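Local coordinates for holo-[acyl-carrier-protein] synthase (Thermotoga maritima, PDB 5XUM) that belongs to the 4'-phosphopantetheinyl transferase superfamily and forms an assembly of three copies of its chain, at residues A[29-34]-A[39-44]; A[51-54]-A[59-62]; A[68-73]-A[77-82]; A[109-114]-A[126-131]. All blocks are in the same frame, centred on the assembly; numbering follows the deposited sequence. Where two conformers were deposited one is given.

Contact 1 of 4, residues A[29-34]-A[39-44]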
# COMPACT_ATOMS: atom_id res chain seq x y z
N LYS A 29 25.11 -11.84 -0.91
CA LYS A 29 26.19 -12.55 -0.20
C LYS A 29 27.31 -11.61 0.22
O LYS A 29 27.84 -11.73 1.32
CB LYS A 29 26.75 -13.69 -1.06
CG LYS A 29 25.86 -14.92 -1.15
CD LYS A 29 26.41 -15.92 -2.14
CE LYS A 29 25.49 -17.13 -2.28
NZ LYS A 29 25.96 -18.08 -3.32
N ARG A 30 27.67 -10.68 -0.67
CA ARG A 30 28.65 -9.64 -0.37
C ARG A 30 28.18 -8.71 0.75
O ARG A 30 28.97 -8.28 1.59
CB ARG A 30 28.99 -8.83 -1.62
CG ARG A 30 30.00 -9.48 -2.54
CD ARG A 30 30.22 -8.66 -3.80
NE ARG A 30 29.18 -8.91 -4.81
CZ ARG A 30 28.97 -8.15 -5.88
NH1 ARG A 30 29.71 -7.07 -6.10
NH2 ARG A 30 28.00 -8.47 -6.73
N LEU A 31 26.88 -8.41 0.75
CA LEU A 31 26.26 -7.60 1.80
C LEU A 31 26.16 -8.38 3.11
O LEU A 31 26.32 -7.82 4.20
CB LEU A 31 24.88 -7.11 1.34
CG LEU A 31 24.11 -6.08 2.18
CD1 LEU A 31 24.84 -4.74 2.25
CD2 LEU A 31 22.72 -5.89 1.60
N PHE A 32 25.90 -9.69 3.00
CA PHE A 32 25.80 -10.61 4.14
C PHE A 32 27.10 -10.69 4.95
O PHE A 32 27.06 -10.77 6.18
CB PHE A 32 25.37 -12.00 3.64
CG PHE A 32 25.23 -13.03 4.73
CD1 PHE A 32 24.48 -12.77 5.88
CD2 PHE A 32 25.81 -14.28 4.58
CE1 PHE A 32 24.35 -13.73 6.87
CE2 PHE A 32 25.67 -15.25 5.57
CZ PHE A 32 24.94 -14.98 6.71
N LEU A 33 28.24 -10.67 4.26
CA LEU A 33 29.56 -10.72 4.90
C LEU A 33 29.84 -9.48 5.76
O LEU A 33 30.54 -9.56 6.76
CB LEU A 33 30.67 -10.91 3.86
CG LEU A 33 30.74 -12.22 3.08
CD1 LEU A 33 31.66 -12.08 1.87
CD2 LEU A 33 31.17 -13.39 3.95
N THR A 34 29.28 -8.35 5.35
CA THR A 34 29.43 -7.08 6.06
C THR A 34 28.60 -7.04 7.35
O THR A 34 28.95 -6.34 8.30
CB THR A 34 29.02 -5.88 5.17
OG1 THR A 34 29.42 -6.12 3.81
CG2 THR A 34 29.65 -4.58 5.66
N ARG A 39 21.92 -13.79 11.44
CA ARG A 39 20.64 -14.51 11.47
C ARG A 39 19.46 -13.60 11.13
O ARG A 39 18.53 -14.02 10.45
CB ARG A 39 20.44 -15.17 12.84
CG ARG A 39 19.60 -16.44 12.78
CD ARG A 39 19.69 -17.20 14.09
NE ARG A 39 19.33 -18.61 13.91
CZ ARG A 39 19.21 -19.49 14.90
NH1 ARG A 39 19.42 -19.12 16.16
NH2 ARG A 39 18.88 -20.75 14.63
N GLU A 40 19.52 -12.36 11.60
CA GLU A 40 18.52 -11.35 11.28
C GLU A 40 18.49 -11.02 9.80
O GLU A 40 17.42 -10.88 9.21
CB GLU A 40 18.78 -10.07 12.06
CG GLU A 40 18.25 -10.07 13.48
CD GLU A 40 17.87 -8.68 13.94
OE1 GLU A 40 18.61 -7.72 13.64
OE2 GLU A 40 16.83 -8.55 14.62
N PHE A 41 19.68 -10.90 9.20
CA PHE A 41 19.80 -10.55 7.79
C PHE A 41 19.14 -11.60 6.91
O PHE A 41 18.38 -11.26 5.99
CB PHE A 41 21.27 -10.37 7.39
CG PHE A 41 21.46 -9.92 5.96
CD1 PHE A 41 21.34 -8.58 5.61
CD2 PHE A 41 21.74 -10.85 4.96
CE1 PHE A 41 21.50 -8.17 4.30
CE2 PHE A 41 21.90 -10.45 3.64
CZ PHE A 41 21.78 -9.10 3.31
N ILE A 42 19.42 -12.87 7.19
CA ILE A 42 18.87 -14.00 6.45
C ILE A 42 17.36 -14.07 6.60
O ILE A 42 16.63 -14.24 5.62
CB ILE A 42 19.51 -15.34 6.88
CG1 ILE A 42 21.02 -15.33 6.63
CG2 ILE A 42 18.84 -16.52 6.18
CD1 ILE A 42 21.43 -14.91 5.22
N ALA A 43 16.89 -13.93 7.84
CA ALA A 43 15.47 -13.92 8.15
C ALA A 43 14.75 -12.80 7.39
O ALA A 43 13.69 -13.02 6.80
CB ALA A 43 15.25 -13.80 9.65
N GLY A 44 15.35 -11.61 7.40
CA GLY A 44 14.80 -10.45 6.71
C GLY A 44 14.71 -10.62 5.20
O GLY A 44 13.71 -10.25 4.59
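In the antiparallel helical hairpin built from helix 26-34 and helix 38-56, Phe-32 and Phe-41 fill the space between the two helices. The axes of segments 29-34 and 39-44 run at 148° to each other and come no nearer than 10.2 Å. Large apolar side chains therefore bridge the gap. The two phenyl rings are nearly parallel, with planes 23° apart, but they are slid past each other. Their centroids lie 5.8 Å apart and the rings barely overlap. The nearest carbons are Phe-32 CD1 and Phe-41 CD2, at 3.5 Å. Phe-41 holds CG anti to its own N (chi1 -176°), which sends the ring out across the gap toward helix 26-34. One face of this ring is covered by the backbone of the facing helix at Phe-32 CA. The edge of the same ring is met by Leu-31. Its CD2 lies near the ring plane, 3.7 Å from Phe-41 CE1, and the two side chains cross at about a right angle. The contact is purely apolar and mostly buried. Other parts of the fold close around it. Ala-20 and Leu-24 pack against both Phe-32 and Ile-42, and Arg-38, at the start of helix 38-56, makes a cation-pi contact with Phe-32. Ile-42 covers a face of the Phe-32 ring from the other helix. Its CD1 makes a CH-pi contact 3.8 Å from the ring centroid. The methyl carbon is shifted toward the rim, so Ile-42 CD1 comes closest to Phe-32 CE1, at 3.6 Å.

Contact 2 of 4, residues A[51-54]-A[59-62]; sequences AFFK and GLNG
Phe-53 and Leu-60 form the tight part of this contact. Leu-60 CD1 sits over one face of the Phe-53 ring, 3.9 Å from its centroid, in a CH-pi contact. The methyl carbon is offset toward the rim and lies 3.7 Å from Phe-53 CG. Only this branch of Leu-60 reaches the ring. Phe-53 holds CG anti to its carbonyl carbon (chi1 -71°), which brings the ring to this methyl. The opposite face is backed by the preceding residue on the helix, with Phe-52 CD2 above its centre. Gly-59 adds its carbonyl, with O 3.7 Å from Phe-53 CD1 in an oblique approach. These residues mark where the chain leaves the C-terminal part of helix 38-56 and turns back beside it. Gly-59 has a positive phi (71°), which favours glycine. Leu-60 is the centre of an inverse gamma turn, closed by a weak hydrogen bond from Asn-61 N to Gly-59 O. The inner side of the contact continues into the protein, where Phe-53 also meets Phe-65, His-63 and Val-68. The outer side is looser. Leu-60 is exposed although its CD1 is engaged, and Asn-61, next along the loop, is poorly ordered and directs its side chain away from the helix.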
# COMPACT_ATOMS: atom_id res chain seq x y z
N ALA A 51 7.36 -12.07 0.67
CA ALA A 51 6.44 -10.95 0.44
C ALA A 51 6.39 -10.54 -1.03
O ALA A 51 5.31 -10.24 -1.56
CB ALA A 51 6.80 -9.76 1.32
N PHE A 52 7.54 -10.53 -1.70
CA PHE A 52 7.61 -10.19 -3.13
C PHE A 52 6.79 -11.16 -3.98
O PHE A 52 5.97 -10.74 -4.80
CB PHE A 52 9.06 -10.12 -3.63
CG PHE A 52 9.18 -9.91 -5.12
CD1 PHE A 52 8.92 -8.66 -5.68
CD2 PHE A 52 9.55 -10.96 -5.96
CE1 PHE A 52 9.02 -8.47 -7.06
CE2 PHE A 52 9.65 -10.77 -7.33
CZ PHE A 52 9.39 -9.52 -7.88
N PHE A 53 7.00 -12.46 -3.79
CA PHE A 53 6.27 -13.46 -4.56
C PHE A 53 4.77 -13.50 -4.25
O PHE A 53 3.97 -13.83 -5.13
CB PHE A 53 6.91 -14.85 -4.43
CG PHE A 53 8.22 -14.97 -5.16
CD1 PHE A 53 8.27 -14.93 -6.55
CD2 PHE A 53 9.41 -15.10 -4.46
CE1 PHE A 53 9.48 -15.03 -7.22
CE2 PHE A 53 10.62 -15.20 -5.12
CZ PHE A 53 10.65 -15.17 -6.51
N LYS A 54 4.40 -13.14 -3.02
CA LYS A 54 2.99 -12.96 -2.65
C LYS A 54 2.36 -11.79 -3.42
O LYS A 54 1.21 -11.88 -3.85
CB LYS A 54 2.83 -12.73 -1.14
CG LYS A 54 2.97 -13.97 -0.28
CD LYS A 54 2.42 -13.70 1.11
CE LYS A 54 2.53 -14.92 2.02
NZ LYS A 54 3.86 -15.00 2.67
N GLY A 59 2.97 -16.60 -7.41
CA GLY A 59 3.96 -17.28 -6.57
C GLY A 59 5.22 -17.60 -7.34
O GLY A 59 5.63 -16.84 -8.23
N LEU A 60 5.85 -18.72 -7.00
CA LEU A 60 7.02 -19.20 -7.73
C LEU A 60 6.59 -19.97 -8.98
O LEU A 60 6.48 -21.20 -8.96
CB LEU A 60 7.92 -20.06 -6.83
CG LEU A 60 8.94 -19.35 -5.94
CD1 LEU A 60 8.28 -18.65 -4.76
CD2 LEU A 60 9.99 -20.34 -5.44
N ASN A 61 6.32 -19.23 -10.05
CA ASN A 61 5.91 -19.80 -11.33
C ASN A 61 7.01 -20.70 -11.91
O ASN A 61 6.84 -21.91 -12.01
CB ASN A 61 5.53 -18.69 -12.31
CG ASN A 61 5.12 -19.22 -13.68
OD1 ASN A 61 4.40 -20.21 -13.79
ND2 ASN A 61 5.58 -18.54 -14.73
N GLY A 62 8.13 -20.08 -12.27
CA GLY A 62 9.33 -20.80 -12.69
C GLY A 62 10.55 -20.10 -12.14
O GLY A 62 11.64 -20.16 -12.73

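Contact 3 of 4, residues A[68-73]-A[77-82]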
# COMPACT_ATOMS: atom_id res chain seq x y z
N VAL A 68 15.56 -12.88 -7.19
CA VAL A 68 15.15 -11.62 -6.59
C VAL A 68 16.13 -11.24 -5.48
O VAL A 68 16.32 -12.00 -4.53
CB VAL A 68 13.72 -11.72 -6.00
CG1 VAL A 68 13.24 -10.35 -5.53
CG2 VAL A 68 12.76 -12.29 -7.02
N GLU A 69 16.75 -10.08 -5.61
CA GLU A 69 17.68 -9.60 -4.60
C GLU A 69 17.18 -8.35 -3.91
O GLU A 69 16.52 -7.51 -4.53
CB GLU A 69 19.06 -9.34 -5.21
CG GLU A 69 19.89 -10.58 -5.43
CD GLU A 69 21.34 -10.26 -5.73
OE1 GLU A 69 21.63 -9.69 -6.81
OE2 GLU A 69 22.21 -10.57 -4.88
N PHE A 70 17.48 -8.24 -2.62
CA PHE A 70 17.21 -7.03 -1.87
C PHE A 70 18.51 -6.45 -1.35
O PHE A 70 19.09 -6.96 -0.38
CB PHE A 70 16.19 -7.28 -0.76
CG PHE A 70 14.81 -7.58 -1.26
CD1 PHE A 70 13.88 -6.56 -1.44
CD2 PHE A 70 14.43 -8.88 -1.57
CE1 PHE A 70 12.61 -6.83 -1.91
CE2 PHE A 70 13.16 -9.16 -2.05
CZ PHE A 70 12.24 -8.13 -2.22
N LEU A 71 18.97 -5.41 -2.03
CA LEU A 71 20.20 -4.72 -1.67
C LEU A 71 19.87 -3.54 -0.77
O LEU A 71 18.75 -3.46 -0.25
CB LEU A 71 20.95 -4.27 -2.93
CG LEU A 71 21.17 -5.33 -4.02
CD1 LEU A 71 21.84 -4.74 -5.24
CD2 LEU A 71 21.96 -6.52 -3.48
N GLU A 72 20.83 -2.65 -0.57
CA GLU A 72 20.61 -1.48 0.28
C GLU A 72 21.15 -0.18 -0.32
O GLU A 72 22.29 -0.12 -0.77
CB GLU A 72 21.20 -1.69 1.67
CG GLU A 72 20.37 -2.61 2.56
CD GLU A 72 20.68 -2.48 4.03
OE1 GLU A 72 21.41 -1.54 4.42
OE2 GLU A 72 20.20 -3.33 4.81
N SER A 73 20.28 0.83 -0.34
CA SER A 73 20.68 2.20 -0.61
C SER A 73 20.30 3.00 0.62
O SER A 73 19.14 2.99 1.05
CB SER A 73 19.97 2.75 -1.85
OG SER A 73 20.38 2.07 -3.02
N PRO A 77 16.01 -1.30 2.14
CA PRO A 77 16.12 -2.36 1.14
C PRO A 77 15.65 -1.88 -0.23
O PRO A 77 14.71 -1.08 -0.32
CB PRO A 77 15.17 -3.45 1.66
CG PRO A 77 15.03 -3.17 3.12
CD PRO A 77 15.11 -1.68 3.25
N VAL A 78 16.33 -2.34 -1.29
CA VAL A 78 15.95 -2.00 -2.66
C VAL A 78 15.86 -3.27 -3.51
O VAL A 78 16.75 -4.12 -3.45
CB VAL A 78 16.95 -1.00 -3.31
CG1 VAL A 78 16.48 -0.58 -4.70
CG2 VAL A 78 17.14 0.23 -2.43
N LEU A 79 14.78 -3.38 -4.28
CA LEU A 79 14.56 -4.55 -5.13
C LEU A 79 15.50 -4.57 -6.33
O LEU A 79 15.66 -3.57 -7.03
CB LEU A 79 13.10 -4.60 -5.61
CG LEU A 79 12.71 -5.77 -6.53
CD1 LEU A 79 12.46 -7.02 -5.70
CD2 LEU A 79 11.50 -5.46 -7.39
N CYS A 80 16.13 -5.73 -6.54
CA CYS A 80 16.93 -5.99 -7.73
C CYS A 80 16.43 -7.28 -8.38
O CYS A 80 16.46 -8.35 -7.77
CB CYS A 80 18.42 -6.10 -7.39
SG CYS A 80 19.49 -6.45 -8.81
N VAL A 81 15.96 -7.17 -9.62
CA VAL A 81 15.44 -8.32 -10.36
C VAL A 81 16.47 -8.86 -11.35
O VAL A 81 17.22 -8.09 -11.96
CB VAL A 81 14.10 -8.00 -11.06
CG1 VAL A 81 13.02 -7.66 -10.04
CG2 VAL A 81 14.25 -6.86 -12.07
N HIS A 82 16.52 -10.18 -11.49
CA HIS A 82 17.40 -10.85 -12.45
C HIS A 82 16.58 -11.59 -13.47
O HIS A 82 17.11 -12.35 -14.27
CB HIS A 82 18.36 -11.79 -11.73
CG HIS A 82 19.33 -11.09 -10.82
ND1 HIS A 82 20.50 -10.60 -11.26
CD2 HIS A 82 19.28 -10.81 -9.46
CE1 HIS A 82 21.16 -10.03 -10.24
NE2 HIS A 82 20.41 -10.16 -9.13
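Glu-69 and Cys-80 form a hydrogen-bonded pair in the beta hairpin of strands 68-73 and 76-81. Two backbone hydrogen bonds join them, Glu-69 N to Cys-80 O at 2.8 Å and Cys-80 N to Glu-69 O at 2.7 Å. Leu-71 and Val-78 make the next hydrogen-bonded pair, again with two bonds. A side-chain bond adds to the pairing. His-82, just past the strand, gives its NE2 hydrogen to Glu-69 OE1 at 2.7 Å. The acceptor lies at the ring edge and is met on the anti side of the carboxylate, somewhat out of the carboxylate plane. That plane is turned 42° from the ring. The other oxygen, Glu-69 OE2, accepts a hydrogen bond from Glu-28 N in helix 26-34. The buried carboxylate is thus held at both oxygens. The other face of the hairpin, with Val-68, Phe-70 and Leu-79, packs on helix 38-56 through Leu-48, Phe-52 and Phe-53. Leu-79 has CG anti to the backbone N (chi1 180°), a setting that carries CD1 to Val-68 and Phe-70. Leu-79 CD1 touches both of them, 3.7 Å from Phe-70 CZ and a tight 3.4 Å from Val-68 CG1.

Contact 4 of 4, residues A[109-114]-A[126-131]; sequences KRKGDI and RFEVLE
Lys-111 and Glu-128 supply the charged part of this contact. Their salt bridge is long, with Lys-111 NZ 3.7 Å from Glu-128 OE1. The lysine chain is extended until its last torsion, where a bend (chi4 73°) sets the direction of the ammonium group. The two side chains cross at about a right angle, and both residues are exposed. The apolar part is carried by Leu-130, which uses both branches. Leu-130 CD1 rests on the backbone at Gly-112 CA, 3.8 Å away. Leu-130 CD2 lies beside the end of the lysine, 4.2 Å from Lys-111 CE. Backbone geometry shapes both sides. Gly-112 has a positive phi (72°), and Leu-130 with Glu-131 forms a classic beta bulge opposite Glu-138. Polar bonds to strand 137-140 hold the loop: Gly-112 N bonds Glu-140 OE1, and Asp-113 N bonds Glu-138 OE1. In the fold, segment 109-114 links strand 100-108 to strand 114-117. Segment 126-131 leads from helix 120-126 into strand 128-132, an outermost strand of a four-stranded antiparallel sheet, with strand 137-140 between it and strand 114-117.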
# COMPACT_ATOMS: atom_id res chain seq x y z
N LYS A 109 2.55 0.22 -10.78
CA LYS A 109 2.82 0.64 -12.15
C LYS A 109 2.49 2.12 -12.28
O LYS A 109 1.32 2.52 -12.20
CB LYS A 109 2.04 -0.21 -13.16
CG LYS A 109 2.03 0.32 -14.60
CD LYS A 109 3.42 0.44 -15.20
CE LYS A 109 3.37 1.06 -16.59
NZ LYS A 109 4.70 1.59 -16.98
N ARG A 110 3.52 2.93 -12.44
CA ARG A 110 3.35 4.36 -12.70
C ARG A 110 3.45 4.62 -14.19
O ARG A 110 4.24 3.98 -14.89
CB ARG A 110 4.42 5.18 -11.99
CG ARG A 110 4.29 5.27 -10.48
CD ARG A 110 5.23 6.35 -9.97
NE ARG A 110 5.51 6.23 -8.54
CZ ARG A 110 6.45 6.92 -7.91
NH1 ARG A 110 7.21 7.78 -8.58
NH2 ARG A 110 6.65 6.75 -6.61
N LYS A 111 2.64 5.56 -14.66
CA LYS A 111 2.76 6.08 -16.02
C LYS A 111 4.15 6.70 -16.15
O LYS A 111 4.55 7.52 -15.32
CB LYS A 111 1.67 7.12 -16.29
CG LYS A 111 1.76 7.85 -17.63
CD LYS A 111 0.76 8.99 -17.69
CE LYS A 111 1.01 9.91 -18.88
NZ LYS A 111 0.62 9.30 -20.18
N GLY A 112 4.89 6.28 -17.18
CA GLY A 112 6.23 6.80 -17.44
C GLY A 112 7.26 6.31 -16.44
O GLY A 112 7.23 5.15 -16.02
N ASP A 113 8.17 7.21 -16.06
CA ASP A 113 9.26 6.92 -15.11
C ASP A 113 10.21 5.82 -15.57
O ASP A 113 10.84 5.13 -14.76
CB ASP A 113 8.71 6.62 -13.70
CG ASP A 113 8.75 7.84 -12.78
OD1 ASP A 113 9.80 8.52 -12.73
OD2 ASP A 113 7.74 8.10 -12.10
N ILE A 114 10.32 5.67 -16.89
CA ILE A 114 11.28 4.78 -17.51
C ILE A 114 12.19 5.64 -18.39
O ILE A 114 11.72 6.27 -19.34
CB ILE A 114 10.57 3.67 -18.33
CG1 ILE A 114 9.77 2.76 -17.39
CG2 ILE A 114 11.57 2.86 -19.13
CD1 ILE A 114 8.53 2.17 -18.02
N ARG A 126 8.32 3.67 -31.68
CA ARG A 126 8.00 2.50 -30.87
C ARG A 126 7.26 2.84 -29.57
O ARG A 126 6.38 2.09 -29.15
CB ARG A 126 9.27 1.71 -30.56
CG ARG A 126 9.90 1.07 -31.79
CD ARG A 126 11.38 0.78 -31.59
NE ARG A 126 11.97 0.11 -32.76
CZ ARG A 126 12.40 0.74 -33.85
NH1 ARG A 126 12.92 0.04 -34.85
NH2 ARG A 126 12.31 2.06 -33.96
N PHE A 127 7.61 3.97 -28.96
CA PHE A 127 7.07 4.33 -27.65
C PHE A 127 6.45 5.72 -27.61
O PHE A 127 6.77 6.59 -28.42
CB PHE A 127 8.17 4.26 -26.58
CG PHE A 127 8.92 2.97 -26.56
CD1 PHE A 127 8.31 1.80 -26.12
CD2 PHE A 127 10.24 2.91 -26.98
CE1 PHE A 127 9.00 0.60 -26.11
CE2 PHE A 127 10.95 1.72 -26.97
CZ PHE A 127 10.32 0.56 -26.53
N GLU A 128 5.56 5.90 -26.64
CA GLU A 128 5.04 7.21 -26.27
C GLU A 128 6.13 7.93 -25.48
O GLU A 128 6.44 7.54 -24.35
CB GLU A 128 3.77 7.04 -25.44
CG GLU A 128 3.08 8.34 -25.03
CD GLU A 128 1.89 8.12 -24.12
OE1 GLU A 128 1.20 9.12 -23.80
OE2 GLU A 128 1.63 6.97 -23.71
N VAL A 129 6.72 8.95 -26.09
CA VAL A 129 7.79 9.73 -25.46
C VAL A 129 7.19 10.93 -24.73
O VAL A 129 6.39 11.68 -25.29
CB VAL A 129 8.85 10.19 -26.50
CG1 VAL A 129 9.87 11.12 -25.87
CG2 VAL A 129 9.54 8.99 -27.12
N LEU A 130 7.58 11.10 -23.46
CA LEU A 130 6.95 12.10 -22.59
C LEU A 130 7.80 13.35 -22.34
O LEU A 130 7.34 14.46 -22.60
CB LEU A 130 6.55 11.45 -21.25
CG LEU A 130 5.47 10.37 -21.27
CD1 LEU A 130 5.52 9.54 -19.99
CD2 LEU A 130 4.08 10.96 -21.49
N GLU A 131 9.02 13.15 -21.85
CA GLU A 131 9.90 14.27 -21.49
C GLU A 131 11.37 13.97 -21.76
O GLU A 131 11.78 12.81 -21.85
CB GLU A 131 9.72 14.64 -20.01
CG GLU A 131 8.62 15.65 -19.74
CD GLU A 131 8.56 16.09 -18.28
OE1 GLU A 131 9.62 16.18 -17.63
OE2 GLU A 131 7.44 16.34 -17.79

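How the contacts relate
Contacts 1, 2 and 3 form one connected region of the superfamily fold, while contact 4 stands apart. Contacts 1 and 2 both use helix 38-56, but their centres are 21 Å apart and they do not touch. Contact 3 joins them. Leu-31 CD2 of contact 1 packs on Glu-72 CG at 4.1 Å. From contact 2, Phe-52 CE2 reaches Val-68 CG2 at 3.5 Å, and Phe-53 CZ meets the same methyl at 3.6 Å. Contact 4 lies about 35 Å from contact 1, centre to centre, across the chain's centre. Within segment 51-54, Lys-54 NZ forms a salt bridge with Asp-8 and a hydrogen bond to a glycerol, probably from the crystallisation liquor; Lys-54 packs on Leu-95 of the second subunit.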